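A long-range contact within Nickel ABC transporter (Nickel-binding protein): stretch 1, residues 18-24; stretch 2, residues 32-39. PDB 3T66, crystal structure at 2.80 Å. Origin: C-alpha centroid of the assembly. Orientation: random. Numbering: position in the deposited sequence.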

# COMPACT_ATOMS: atom_id res chain seq x y z
N LEU A 18 -12.54 12.38 -11.29
CA LEU A 18 -13.56 11.34 -11.27
C LEU A 18 -13.01 10.07 -10.67
O LEU A 18 -12.12 9.40 -11.24
CB LEU A 18 -14.11 11.07 -12.67
CG LEU A 18 -15.20 9.98 -12.74
CD1 LEU A 18 -16.38 10.11 -11.68
CD2 LEU A 18 -15.71 9.83 -14.19
N PHE A 19 -13.54 9.76 -9.50
CA PHE A 19 -12.84 8.86 -8.64
C PHE A 19 -13.44 7.45 -8.62
O PHE A 19 -14.54 7.18 -9.07
CB PHE A 19 -12.68 9.44 -7.23
CG PHE A 19 -11.86 8.59 -6.33
CD1 PHE A 19 -10.55 8.26 -6.67
CD2 PHE A 19 -12.38 8.08 -5.16
CE1 PHE A 19 -9.76 7.44 -5.82
CE2 PHE A 19 -11.62 7.26 -4.31
CZ PHE A 19 -10.32 6.95 -4.64
N ASN A 20 -12.64 6.57 -8.07
CA ASN A 20 -12.79 5.15 -8.08
C ASN A 20 -14.03 4.61 -7.36
O ASN A 20 -14.61 3.61 -7.78
CB ASN A 20 -11.54 4.67 -7.31
CG ASN A 20 -11.05 3.40 -7.78
OD1 ASN A 20 -11.58 2.85 -8.72
ND2 ASN A 20 -10.00 2.90 -7.14
N VAL A 21 -14.40 5.29 -6.28
CA VAL A 21 -15.10 4.74 -5.12
C VAL A 21 -16.00 5.83 -4.53
O VAL A 21 -15.64 7.02 -4.57
CB VAL A 21 -14.06 4.36 -4.04
CG1 VAL A 21 -14.72 3.93 -2.74
CG2 VAL A 21 -13.07 3.30 -4.57
N SER A 22 -17.14 5.44 -3.97
CA SER A 22 -18.17 6.40 -3.56
C SER A 22 -18.24 6.41 -2.05
O SER A 22 -17.61 5.59 -1.38
CB SER A 22 -19.55 6.06 -4.19
N THR A 23 -19.03 7.32 -1.50
CA THR A 23 -19.13 7.44 -0.07
C THR A 23 -20.34 8.31 0.24
O THR A 23 -20.79 9.06 -0.63
CB THR A 23 -17.86 8.09 0.50
OG1 THR A 23 -18.15 8.63 1.79
CG2 THR A 23 -17.40 9.27 -0.38
N ASN A 24 -20.89 8.20 1.44
CA ASN A 24 -22.03 9.04 1.83
C ASN A 24 -21.66 9.87 3.03
O ASN A 24 -22.50 10.54 3.66
CB ASN A 24 -23.25 8.19 2.25
CG ASN A 24 -23.78 7.29 1.16
OD1 ASN A 24 -23.39 7.36 -0.01
ND2 ASN A 24 -24.69 6.42 1.55
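Stretch 2 32-39: MTYIPVRA

The closest approach in this contact joins an aromatic carbon to a charged side chain edge to edge: Phe-19 CZ lies 3.1 Å from Arg-38 NH1, with each atom near the plane of the other group. An arginine beside an aromatic ring is often pictured lying flat across its face. Here the guanidinium instead meets the rim of the ring, and the short separation implies tight packing, although at 2.80 Å resolution its exact value should be read with some caution.

The example illustrates how two nearby segments of a chain can pack against each other chiefly through side chains. No hydrogen bond crosses between the stretches among the atoms modelled, and the 282 Å² of surface buried between them comes mainly from Phe-19, Ile-35, Thr-33 and Thr-23. Stretch 1 leaves a strand at Phe-19, turns at Asn-20, where phi and psi are -64° and -35°, and continues from Val-21 to Thr-23 in an extended but irregular loop. Stretch 2 begins as loop. Tyr-34, with a positive phi of 70°, occupies the N-cap position, and the helix starts at Ile-35; the bond from Arg-38 N to Tyr-34 O, 3.0 Å long, belongs to its first turn.

The order of the contacts gives the direction. Thr-33, at the start of stretch 2, packs against the later part of stretch 1, whereas Arg-38, near the other end, reaches back to Phe-19. The two segments therefore run in broadly opposite senses, but they do not pair as strands: even the nearest CA atoms, those of Thr-23 and Thr-33, are 7.2 Å apart, leaving room for side chains between the backbones.

Ile-35 is the hub of that packing. Its chi1 is in the m well, and its CD1 touches three residues of the other stretch: it lies 3.7 Å from Phe-19 CD2, 3.9 Å from Thr-23 CG2 and 3.8 Å from the backbone atom Val-21 O. One methyl group thus bridges the strand end and the loop beyond it. Ile-35 and Arg-38, three positions apart and so nearly one helical turn, both direct their CA-to-CB bonds toward stretch 1 and share the ring of Phe-19.

Ahead of the helix, Thr-33 contributes its methyl group: CG2 is 3.7 Å from Val-21 CG1 and 3.8 Å from Ser-22 O. The hydroxyl oxygen Thr-33 OG1 comes within 4.1 Å of Thr-23 CB, while the hydroxyls of both threonines are hydrogen-bonded elsewhere in the structure.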

# COMPACT_ATOMS: atom_id res chain seq x y z
N MET A 32 -12.91 5.94 5.87
CA MET A 32 -12.38 4.70 5.31
C MET A 32 -12.16 4.75 3.82
O MET A 32 -11.65 3.82 3.25
CB MET A 32 -13.36 3.58 5.59
CG MET A 32 -12.95 2.60 6.65
SD MET A 32 -11.21 2.64 7.08
CE MET A 32 -10.75 0.94 6.81
N THR A 33 -12.50 5.85 3.18
CA THR A 33 -12.37 5.95 1.74
C THR A 33 -11.32 6.97 1.48
O THR A 33 -10.78 7.07 0.41
CB THR A 33 -13.62 6.48 1.19
OG1 THR A 33 -14.34 7.05 2.27
CG2 THR A 33 -14.41 5.37 0.66
N TYR A 34 -11.06 7.72 2.52
CA TYR A 34 -9.95 8.67 2.62
C TYR A 34 -10.12 9.86 1.74
O TYR A 34 -9.17 10.58 1.46
CB TYR A 34 -8.61 8.02 2.32
CG TYR A 34 -8.25 6.87 3.22
CD1 TYR A 34 -8.95 6.62 4.40
CD2 TYR A 34 -7.19 6.02 2.89
CE1 TYR A 34 -8.61 5.55 5.22
CE2 TYR A 34 -6.84 4.97 3.70
CZ TYR A 34 -7.54 4.74 4.87
OH TYR A 34 -7.17 3.69 5.68
N ILE A 35 -11.36 10.08 1.35
CA ILE A 35 -11.69 11.07 0.37
C ILE A 35 -11.38 12.46 0.89
O ILE A 35 -10.87 13.28 0.16
CB ILE A 35 -13.13 10.89 -0.04
CG1 ILE A 35 -13.30 9.42 -0.53
CG2 ILE A 35 -13.57 12.02 -0.98
CD1 ILE A 35 -13.87 9.14 -1.97
N PRO A 36 -11.65 12.71 2.18
CA PRO A 36 -11.27 14.03 2.68
C PRO A 36 -9.86 14.44 2.29
O PRO A 36 -9.67 15.53 1.72
CB PRO A 36 -11.38 13.86 4.18
CG PRO A 36 -12.59 12.94 4.29
CD PRO A 36 -12.47 11.97 3.15
N VAL A 37 -8.90 13.58 2.55
CA VAL A 37 -7.52 13.85 2.20
C VAL A 37 -7.32 13.82 0.69
O VAL A 37 -6.59 14.66 0.14
CB VAL A 37 -6.55 12.89 2.92
CG1 VAL A 37 -5.11 13.05 2.42
CG2 VAL A 37 -6.60 13.15 4.39
N ARG A 38 -8.00 12.89 0.02
CA ARG A 38 -7.87 12.77 -1.44
C ARG A 38 -8.33 14.00 -2.23
O ARG A 38 -7.75 14.37 -3.26
CB ARG A 38 -8.50 11.49 -1.95
CG ARG A 38 -7.70 10.29 -1.48
CD ARG A 38 -8.31 8.96 -1.85
NE ARG A 38 -7.72 7.88 -1.06
CZ ARG A 38 -7.59 6.62 -1.47
NH1 ARG A 38 -7.98 6.27 -2.67
NH2 ARG A 38 -7.03 5.71 -0.69
N ALA A 39 -9.34 14.67 -1.71
CA ALA A 39 -9.90 15.81 -2.39
C ALA A 39 -9.24 17.06 -1.89
O ALA A 39 -9.55 18.15 -2.36
CB ALA A 39 -11.41 15.87 -2.19